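Local structure of integral membrane indolylacetylinositol arabinosyltransferase EmbC (Mycolicibacterium smegmatis, 7BVE) at residues A849-L863 and R910-R924. The protein probably transfers arabinose units in the mycobacterial cell membrane, building the arabinan polymers of the cell wall. Residues are numbered along the deposited sequence; the frame is centred on the assembly and turned at random.
Sequences AWYRLPDRDQAGPLL and RAPLSSIPPEATQIR
Tyr851 and Ile923 form an antiparallel hydrogen-bonded pair: Tyr851 N donates a hydrogen bond to Ile923 O (2.9 Å) and Ile923 N donates one to Tyr851 O (3.1 Å). Beyond the strand ends, Leu853 N also bonds to Thr921 O, while Leu863 N reaches Ala911 O at 3.0 Å, joining strands 862-867 and 907-912. Two separate strand pairs are thus made by the same two segments, and the loops leaving them face each other across an apolar filling. On its other edge, strand 922-928 begins with a classic beta bulge, where Thr921 and Gln922 together pair with Ala881.

Within that filling, Ile923 spans both pairs. With chi1 at 63°, its CG1 sits between backbone N and carbonyl carbon, and CD1 meets Leu863 CD2 at 3.8 Å; the other branch, CG2, lies 3.7 Å from Leu853 CD1. Ile916 CD1 approaches Leu863 CD2, and Leu913 CD2 packs on Leu863 CB. The Arg856 guanidinium borders this group, its edge near Leu913 CD1.

Trp850 is covered on one ring face by the aliphatic chain of Arg924, CB standing 4.1 Å from the six-membered ring centroid in a CH-pi contact. The guanidinium, inclined 35° to the indole, brings NH1 within 3.3 Å of Trp850 CZ2, while NH2 hydrogen-bonds Gln879. In this beta-rich part of the C-terminal domain, backbone bonds fix the register within each strand pair, while Ile923 and Leu863, packed on each other, tie the two pairs together.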
ATOM      1  N   ALA A 849      28.641  -1.384 -45.866  1.00 48.20           N
ATOM      2  CA  ALA A 849      29.539  -2.053 -46.795  1.00 48.20           C
ATOM      3  C   ALA A 849      29.626  -3.531 -46.428  1.00 48.20           C
ATOM      4  O   ALA A 849      28.997  -3.997 -45.477  1.00 48.20           O
ATOM      5  CB  ALA A 849      30.914  -1.395 -46.778  1.00 48.20           C
ATOM      6  N   TRP A 850      30.420  -4.290 -47.172  1.00 52.59           N
ATOM      7  CA  TRP A 850      30.617  -5.701 -46.875  1.00 52.59           C
ATOM      8  C   TRP A 850      31.812  -5.846 -45.946  1.00 52.59           C
ATOM      9  O   TRP A 850      32.891  -5.321 -46.234  1.00 52.59           O
ATOM     10  CB  TRP A 850      30.823  -6.506 -48.155  1.00 52.59           C
ATOM     11  CG  TRP A 850      29.603  -6.565 -49.007  1.00 52.59           C
ATOM     12  CD1 TRP A 850      29.358  -5.836 -50.127  1.00 52.59           C
ATOM     13  CD2 TRP A 850      28.442  -7.377 -48.794  1.00 52.59           C
ATOM     14  NE1 TRP A 850      28.124  -6.156 -50.637  1.00 52.59           N
ATOM     15  CE2 TRP A 850      27.542  -7.099 -49.833  1.00 52.59           C
ATOM     16  CE3 TRP A 850      28.082  -8.319 -47.828  1.00 52.59           C
ATOM     17  CZ2 TRP A 850      26.306  -7.725 -49.933  1.00 52.59           C
ATOM     18  CZ3 TRP A 850      26.854  -8.938 -47.931  1.00 52.59           C
ATOM     19  CH2 TRP A 850      25.983  -8.639 -48.973  1.00 52.59           C
ATOM     20  N   TYR A 851      31.619  -6.540 -44.829  1.00 44.45           N
ATOM     21  CA  TYR A 851      32.670  -6.761 -43.846  1.00 44.45           C
ATOM     22  C   TYR A 851      33.122  -8.210 -43.887  1.00 44.45           C
ATOM     23  O   TYR A 851      32.293  -9.119 -43.857  1.00 44.45           O
ATOM     24  CB  TYR A 851      32.197  -6.416 -42.439  1.00 44.45           C
ATOM     25  CG  TYR A 851      31.973  -4.951 -42.209  1.00 44.45           C
ATOM     26  CD1 TYR A 851      33.044  -4.089 -42.049  1.00 44.45           C
ATOM     27  CD2 TYR A 851      30.693  -4.434 -42.115  1.00 44.45           C
ATOM     28  CE1 TYR A 851      32.850  -2.752 -41.826  1.00 44.45           C
ATOM     29  CE2 TYR A 851      30.489  -3.094 -41.890  1.00 44.45           C
ATOM     30  CZ  TYR A 851      31.571  -2.261 -41.746  1.00 44.45           C
ATOM     31  OH  TYR A 851      31.379  -0.924 -41.520  1.00 44.45           O
ATOM     32  N   ARG A 852      34.434  -8.412 -43.937  1.00 48.78           N
ATOM     33  CA  ARG A 852      35.005  -9.749 -43.957  1.00 48.78           C
ATOM     34  C   ARG A 852      34.819 -10.434 -42.606  1.00 48.78           C
ATOM     35  O   ARG A 852      35.022  -9.830 -41.551  1.00 48.78           O
ATOM     36  CB  ARG A 852      36.492  -9.663 -44.297  1.00 48.78           C
ATOM     37  CG  ARG A 852      37.207 -10.980 -44.410  1.00 48.78           C
ATOM     38  CD  ARG A 852      36.801 -11.713 -45.651  1.00 48.78           C
ATOM     39  NE  ARG A 852      37.274 -11.054 -46.864  1.00 48.78           N
ATOM     40  CZ  ARG A 852      36.863 -11.353 -48.088  1.00 48.78           C
ATOM     41  NH1 ARG A 852      37.348 -10.705 -49.131  1.00 48.78           N
ATOM     42  NH2 ARG A 852      35.960 -12.303 -48.265  1.00 48.78           N
ATOM     43  N   LEU A 853      34.423 -11.718 -42.640  1.00 41.98           N
ATOM     44  CA  LEU A 853      34.295 -12.529 -41.435  1.00 41.98           C
ATOM     45  C   LEU A 853      35.551 -13.364 -41.202  1.00 41.98           C
ATOM     46  O   LEU A 853      36.194 -13.806 -42.160  1.00 41.98           O
ATOM     47  CB  LEU A 853      33.082 -13.465 -41.497  1.00 41.98           C
ATOM     48  CG  LEU A 853      31.707 -12.850 -41.304  1.00 41.98           C
ATOM     49  CD1 LEU A 853      30.656 -13.886 -41.577  1.00 41.98           C
ATOM     50  CD2 LEU A 853      31.590 -12.376 -39.889  1.00 41.98           C
ATOM     51  N   PRO A 854      35.930 -13.594 -39.949  1.00 50.59           N
ATOM     52  CA  PRO A 854      37.177 -14.305 -39.651  1.00 50.59           C
ATOM     53  C   PRO A 854      37.020 -15.813 -39.804  1.00 50.59           C
ATOM     54  O   PRO A 854      35.983 -16.323 -40.220  1.00 50.59           O
ATOM     55  CB  PRO A 854      37.442 -13.943 -38.187  1.00 50.59           C
ATOM     56  CG  PRO A 854      36.594 -12.762 -37.913  1.00 50.59           C
ATOM     57  CD  PRO A 854      35.383 -12.963 -38.742  1.00 50.59           C
ATOM     58  N   ASP A 855      38.083 -16.525 -39.442  1.00 65.46           N
ATOM     59  CA  ASP A 855      38.036 -17.974 -39.353  1.00 65.46           C
ATOM     60  C   ASP A 855      37.177 -18.379 -38.156  1.00 65.46           C
ATOM     61  O   ASP A 855      36.983 -17.613 -37.210  1.00 65.46           O
ATOM     62  CB  ASP A 855      39.451 -18.541 -39.233  1.00 65.46           C
ATOM     63  CG  ASP A 855      39.523 -20.026 -39.544  1.00 65.46           C
ATOM     64  OD1 ASP A 855      38.479 -20.625 -39.879  1.00 65.46           O
ATOM     65  OD2 ASP A 855      40.629 -20.598 -39.448  1.00 65.46           O
ATOM     66  N   ARG A 856      36.656 -19.603 -38.198  1.00 63.49           N
ATOM     67  CA  ARG A 856      35.677 -20.051 -37.219  1.00 63.49           C
ATOM     68  C   ARG A 856      36.303 -20.678 -35.981  1.00 63.49           C
ATOM     69  O   ARG A 856      35.585 -21.276 -35.174  1.00 63.49           O
ATOM     70  CB  ARG A 856      34.700 -21.023 -37.871  1.00 63.49           C
ATOM     71  CG  ARG A 856      33.909 -20.379 -38.990  1.00 63.49           C
ATOM     72  CD  ARG A 856      32.995 -19.297 -38.446  1.00 63.49           C
ATOM     73  NE  ARG A 856      32.159 -18.719 -39.489  1.00 63.49           N
ATOM     74  CZ  ARG A 856      31.285 -17.744 -39.285  1.00 63.49           C
ATOM     75  NH1 ARG A 856      31.130 -17.239 -38.073  1.00 63.49           N
ATOM     76  NH2 ARG A 856      30.564 -17.278 -40.290  1.00 63.49           N
ATOM     77  N   ASP A 857      37.613 -20.555 -35.810  1.00 67.61           N
ATOM     78  CA  ASP A 857      38.279 -20.913 -34.565  1.00 67.61           C
ATOM     79  C   ASP A 857      38.817 -19.707 -33.815  1.00 67.61           C
ATOM     80  O   ASP A 857      38.760 -19.671 -32.585  1.00 67.61           O
ATOM     81  CB  ASP A 857      39.413 -21.909 -34.834  1.00 67.61           C
ATOM     82  CG  ASP A 857      40.421 -21.407 -35.859  1.00 67.61           C
ATOM     83  OD1 ASP A 857      40.201 -20.340 -36.469  1.00 67.61           O
ATOM     84  OD2 ASP A 857      41.449 -22.086 -36.051  1.00 67.61           O
ATOM     85  N   GLN A 858      39.337 -18.716 -34.533  1.00 68.15           N
ATOM     86  CA  GLN A 858      39.732 -17.441 -33.938  1.00 68.15           C
ATOM     87  C   GLN A 858      38.602 -16.415 -34.009  1.00 68.15           C
ATOM     88  O   GLN A 858      38.786 -15.256 -34.376  1.00 68.15           O
ATOM     89  CB  GLN A 858      41.009 -16.937 -34.604  1.00 68.15           C
ATOM     90  CG  GLN A 858      40.968 -16.827 -36.130  1.00 68.15           C
ATOM     91  CD  GLN A 858      42.290 -16.362 -36.706  1.00 68.15           C
ATOM     92  OE1 GLN A 858      43.223 -16.050 -35.969  1.00 68.15           O
ATOM     93  NE2 GLN A 858      42.377 -16.313 -38.030  1.00 68.15           N
ATOM     94  N   ALA A 859      37.412 -16.841 -33.597  1.00 45.73           N
ATOM     95  CA  ALA A 859      36.254 -15.969 -33.520  1.00 45.73           C
ATOM     96  C   ALA A 859      35.503 -16.266 -32.236  1.00 45.73           C
ATOM     97  O   ALA A 859      35.316 -17.427 -31.868  1.00 45.73           O
ATOM     98  CB  ALA A 859      35.321 -16.145 -34.718  1.00 45.73           C
ATOM     99  N   GLY A 860      35.072 -15.208 -31.564  1.00 25.60           N
ATOM    100  CA  GLY A 860      34.329 -15.336 -30.341  1.00 25.60           C
ATOM    101  C   GLY A 860      32.904 -15.779 -30.585  1.00 25.60           C
ATOM    102  O   GLY A 860      32.465 -15.956 -31.722  1.00 25.60           O
ATOM    103  N   PRO A 861      32.154 -15.956 -29.521  1.00 16.18           N
ATOM    104  CA  PRO A 861      30.780 -16.448 -29.662  1.00 16.18           C
ATOM    105  C   PRO A 861      29.760 -15.369 -29.986  1.00 16.18           C
ATOM    106  O   PRO A 861      28.563 -15.663 -30.044  1.00 16.18           O
ATOM    107  CB  PRO A 861      30.511 -17.068 -28.290  1.00 16.18           C
ATOM    108  CG  PRO A 861      31.364 -16.283 -27.378  1.00 16.18           C
ATOM    109  CD  PRO A 861      32.593 -15.933 -28.116  1.00 16.18           C
ATOM    110  N   LEU A 862      30.204 -14.133 -30.210  1.00 15.07           N
ATOM    111  CA  LEU A 862      29.284 -13.007 -30.319  1.00 15.07           C
ATOM    112  C   LEU A 862      29.699 -12.099 -31.460  1.00 15.07           C
ATOM    113  O   LEU A 862      30.894 -11.929 -31.720  1.00 15.07           O
ATOM    114  CB  LEU A 862      29.232 -12.208 -29.026  1.00 15.07           C
ATOM    115  CG  LEU A 862      28.453 -12.764 -27.859  1.00 15.07           C
ATOM    116  CD1 LEU A 862      28.639 -11.861 -26.689  1.00 15.07           C
ATOM    117  CD2 LEU A 862      26.986 -12.848 -28.199  1.00 15.07           C
ATOM    118  N   LEU A 863      28.710 -11.505 -32.115  1.00 15.07           N
ATOM    119  CA  LEU A 863      28.892 -10.378 -33.017  1.00 15.07           C
ATOM    120  C   LEU A 863      28.145  -9.194 -32.427  1.00 15.07           C
ATOM    121  O   LEU A 863      26.938  -9.279 -32.188  1.00 15.07           O
ATOM    122  CB  LEU A 863      28.349 -10.714 -34.401  1.00 15.07           C
ATOM    123  CG  LEU A 863      28.431  -9.701 -35.527  1.00 15.07           C
ATOM    124  CD1 LEU A 863      29.860  -9.444 -35.923  1.00 15.07           C
ATOM    125  CD2 LEU A 863      27.645 -10.225 -36.691  1.00 15.07           C
ATOM    126  N   ARG A 910      23.531  -7.696 -29.740  1.00 15.07           N
ATOM    127  CA  ARG A 910      24.310  -8.919 -29.819  1.00 15.07           C
ATOM    128  C   ARG A 910      23.541 -10.019 -30.541  1.00 15.07           C
ATOM    129  O   ARG A 910      22.309 -10.073 -30.512  1.00 15.07           O
ATOM    130  CB  ARG A 910      24.701  -9.362 -28.422  1.00 15.07           C
ATOM    131  CG  ARG A 910      23.520  -9.671 -27.563  1.00 15.07           C
ATOM    132  CD  ARG A 910      23.930 -10.070 -26.201  1.00 15.07           C
ATOM    133  NE  ARG A 910      24.432  -8.935 -25.435  1.00 15.07           N
ATOM    134  CZ  ARG A 910      23.644  -8.140 -24.728  1.00 15.07           C
ATOM    135  NH1 ARG A 910      22.343  -8.356 -24.702  1.00 15.07           N
ATOM    136  NH2 ARG A 910      24.164  -7.141 -24.050  1.00 15.07           N
ATOM    137  N   ALA A 911      24.291 -10.898 -31.200  1.00 15.07           N
ATOM    138  CA  ALA A 911      23.741 -11.999 -31.935  1.00 15.07           C
ATOM    139  C   ALA A 911      24.842 -13.041 -31.992  1.00 15.07           C
ATOM    140  O   ALA A 911      25.989 -12.683 -32.296  1.00 15.07           O
ATOM    141  CB  ALA A 911      23.311 -11.613 -33.347  1.00 15.07           C
ATOM    142  N   PRO A 912      24.549 -14.305 -31.698  1.00 15.07           N
ATOM    143  CA  PRO A 912      25.587 -15.334 -31.765  1.00 15.07           C
ATOM    144  C   PRO A 912      25.979 -15.637 -33.196  1.00 15.07           C
ATOM    145  O   PRO A 912      25.214 -15.421 -34.135  1.00 15.07           O
ATOM    146  CB  PRO A 912      24.921 -16.547 -31.115  1.00 15.07           C
ATOM    147  CG  PRO A 912      23.823 -15.990 -30.310  1.00 15.07           C
ATOM    148  CD  PRO A 912      23.326 -14.815 -31.063  1.00 15.07           C
ATOM    149  N   LEU A 913      27.197 -16.149 -33.360  1.00 18.66           N
ATOM    150  CA  LEU A 913      27.629 -16.574 -34.683  1.00 18.66           C
ATOM    151  C   LEU A 913      27.107 -17.957 -35.045  1.00 18.66           C
ATOM    152  O   LEU A 913      27.325 -18.411 -36.171  1.00 18.66           O
ATOM    153  CB  LEU A 913      29.151 -16.565 -34.785  1.00 18.66           C
ATOM    154  CG  LEU A 913      29.867 -15.228 -34.694  1.00 18.66           C
ATOM    155  CD1 LEU A 913      31.346 -15.454 -34.845  1.00 18.66           C
ATOM    156  CD2 LEU A 913      29.362 -14.294 -35.751  1.00 18.66           C
ATOM    157  N   SER A 914      26.440 -18.648 -34.119  1.00 22.27           N
ATOM    158  CA  SER A 914      25.744 -19.872 -34.484  1.00 22.27           C
ATOM    159  C   SER A 914      24.478 -19.587 -35.276  1.00 22.27           C
ATOM    160  O   SER A 914      23.979 -20.481 -35.963  1.00 22.27           O
ATOM    161  CB  SER A 914      25.396 -20.684 -33.239  1.00 22.27           C
ATOM    162  OG  SER A 914      24.385 -20.045 -32.482  1.00 22.27           O
ATOM    163  N   SER A 915      23.942 -18.368 -35.183  1.00 24.11           N
ATOM    164  CA  SER A 915      22.828 -17.958 -36.025  1.00 24.11           C
ATOM    165  C   SER A 915      23.253 -17.691 -37.460  1.00 24.11           C
ATOM    166  O   SER A 915      22.408 -17.717 -38.359  1.00 24.11           O
ATOM    167  CB  SER A 915      22.163 -16.711 -35.449  1.00 24.11           C
ATOM    168  OG  SER A 915      21.569 -16.987 -34.197  1.00 24.11           O
ATOM    169  N   ILE A 916      24.534 -17.436 -37.693  1.00 29.14           N
ATOM    170  CA  ILE A 916      25.064 -17.237 -39.038  1.00 29.14           C
ATOM    171  C   ILE A 916      25.559 -18.587 -39.551  1.00 29.14           C
ATOM    172  O   ILE A 916      26.342 -19.247 -38.852  1.00 29.14           O
ATOM    173  CB  ILE A 916      26.184 -16.194 -39.043  1.00 29.14           C
ATOM    174  CG1 ILE A 916      25.608 -14.813 -38.730  1.00 29.14           C
ATOM    175  CG2 ILE A 916      26.900 -16.181 -40.362  1.00 29.14           C
ATOM    176  CD1 ILE A 916      26.645 -13.757 -38.492  1.00 29.14           C
ATOM    177  N   PRO A 917      25.112 -19.037 -40.723  1.00 42.65           N
ATOM    178  CA  PRO A 917      25.487 -20.365 -41.197  1.00 42.65           C
ATOM    179  C   PRO A 917      26.950 -20.419 -41.566  1.00 42.65           C
ATOM    180  O   PRO A 917      27.560 -19.393 -41.929  1.00 42.65           O
ATOM    181  CB  PRO A 917      24.589 -20.562 -42.427  1.00 42.65           C
ATOM    182  CG  PRO A 917      23.447 -19.654 -42.202  1.00 42.65           C
ATOM    183  CD  PRO A 917      24.025 -18.465 -41.525  1.00 42.65           C
ATOM    184  N   PRO A 918      27.574 -21.610 -41.501  1.00 47.63           N
ATOM    185  CA  PRO A 918      29.036 -21.691 -41.625  1.00 47.63           C
ATOM    186  C   PRO A 918      29.597 -21.498 -43.026  1.00 47.63           C
ATOM    187  O   PRO A 918      30.800 -21.688 -43.233  1.00 47.63           O
ATOM    188  CB  PRO A 918      29.345 -23.105 -41.118  1.00 47.63           C
ATOM    189  CG  PRO A 918      28.172 -23.481 -40.289  1.00 47.63           C
ATOM    190  CD  PRO A 918      27.007 -22.859 -40.970  1.00 47.63           C
ATOM    191  N   GLU A 919      28.765 -21.136 -44.000  1.00 53.80           N
ATOM    192  CA  GLU A 919      29.243 -20.832 -45.338  1.00 53.80           C
ATOM    193  C   GLU A 919      29.282 -19.339 -45.619  1.00 53.80           C
ATOM    194  O   GLU A 919      29.742 -18.937 -46.691  1.00 53.80           O
ATOM    195  CB  GLU A 919      28.377 -21.526 -46.397  1.00 53.80           C
ATOM    196  CG  GLU A 919      26.986 -20.933 -46.576  1.00 53.80           C
ATOM    197  CD  GLU A 919      25.932 -21.584 -45.698  1.00 53.80           C
ATOM    198  OE1 GLU A 919      26.296 -22.298 -44.744  1.00 53.80           O
ATOM    199  OE2 GLU A 919      24.731 -21.380 -45.970  1.00 53.80           O
ATOM    200  N   ALA A 920      28.808 -18.512 -44.691  1.00 49.56           N
ATOM    201  CA  ALA A 920      28.823 -17.073 -44.896  1.00 49.56           C
ATOM    202  C   ALA A 920      30.234 -16.532 -44.739  1.00 49.56           C
ATOM    203  O   ALA A 920      31.034 -17.036 -43.947  1.00 49.56           O
ATOM    204  CB  ALA A 920      27.894 -16.378 -43.912  1.00 49.56           C
ATOM    205  N   THR A 921      30.537 -15.492 -45.507  1.00 47.49           N
ATOM    206  CA  THR A 921      31.893 -14.966 -45.524  1.00 47.49           C
ATOM    207  C   THR A 921      31.881 -13.464 -45.282  1.00 47.49           C
ATOM    208  O   THR A 921      32.805 -12.913 -44.679  1.00 47.49           O
ATOM    209  CB  THR A 921      32.560 -15.305 -46.859  1.00 47.49           C
ATOM    210  OG1 THR A 921      32.458 -16.715 -47.093  1.00 47.49           O
ATOM    211  CG2 THR A 921      34.033 -14.927 -46.852  1.00 47.49           C
ATOM    212  N   GLN A 922      30.826 -12.792 -45.739  1.00 47.93           N
ATOM    213  CA  GLN A 922      30.748 -11.340 -45.708  1.00 47.93           C
ATOM    214  C   GLN A 922      29.391 -10.933 -45.160  1.00 47.93           C
ATOM    215  O   GLN A 922      28.375 -11.523 -45.530  1.00 47.93           O
ATOM    216  CB  GLN A 922      30.944 -10.753 -47.107  1.00 47.93           C
ATOM    217  CG  GLN A 922      32.273 -11.108 -47.738  1.00 47.93           C
ATOM    218  CD  GLN A 922      32.413 -10.581 -49.133  1.00 47.93           C
ATOM    219  OE1 GLN A 922      31.524  -9.907 -49.640  1.00 47.93           O
ATOM    220  NE2 GLN A 922      33.523 -10.907 -49.780  1.00 47.93           N
ATOM    221  N   ILE A 923      29.370  -9.939 -44.275  1.00 41.87           N
ATOM    222  CA  ILE A 923      28.126  -9.451 -43.698  1.00 41.87           C
ATOM    223  C   ILE A 923      27.962  -7.969 -44.026  1.00 41.87           C
ATOM    224  O   ILE A 923      28.865  -7.318 -44.548  1.00 41.87           O
ATOM    225  CB  ILE A 923      28.044  -9.679 -42.178  1.00 41.87           C
ATOM    226  CG1 ILE A 923      29.131  -8.900 -41.454  1.00 41.87           C
ATOM    227  CG2 ILE A 923      28.166 -11.137 -41.849  1.00 41.87           C
ATOM    228  CD1 ILE A 923      28.960  -8.891 -39.966  1.00 41.87           C
ATOM    229  N   ARG A 924      26.789  -7.438 -43.684  1.00 46.01           N
ATOM    230  CA  ARG A 924      26.435  -6.066 -44.021  1.00 46.01           C
ATOM    231  C   ARG A 924      25.306  -5.619 -43.108  1.00 46.01           C
ATOM    232  O   ARG A 924      24.369  -6.382 -42.870  1.00 46.01           O
ATOM    233  CB  ARG A 924      26.015  -5.964 -45.491  1.00 46.01           C
ATOM    234  CG  ARG A 924      25.762  -4.551 -45.972  1.00 46.01           C
ATOM    235  CD  ARG A 924      25.501  -4.497 -47.465  1.00 46.01           C
ATOM    236  NE  ARG A 924      24.211  -5.045 -47.846  1.00 46.01           N
ATOM    237  CZ  ARG A 924      23.825  -5.225 -49.106  1.00 46.01           C
ATOM    238  NH1 ARG A 924      24.630  -4.907 -50.106  1.00 46.01           N
ATOM    239  NH2 ARG A 924      22.630  -5.737 -49.368  1.00 46.01           N
TER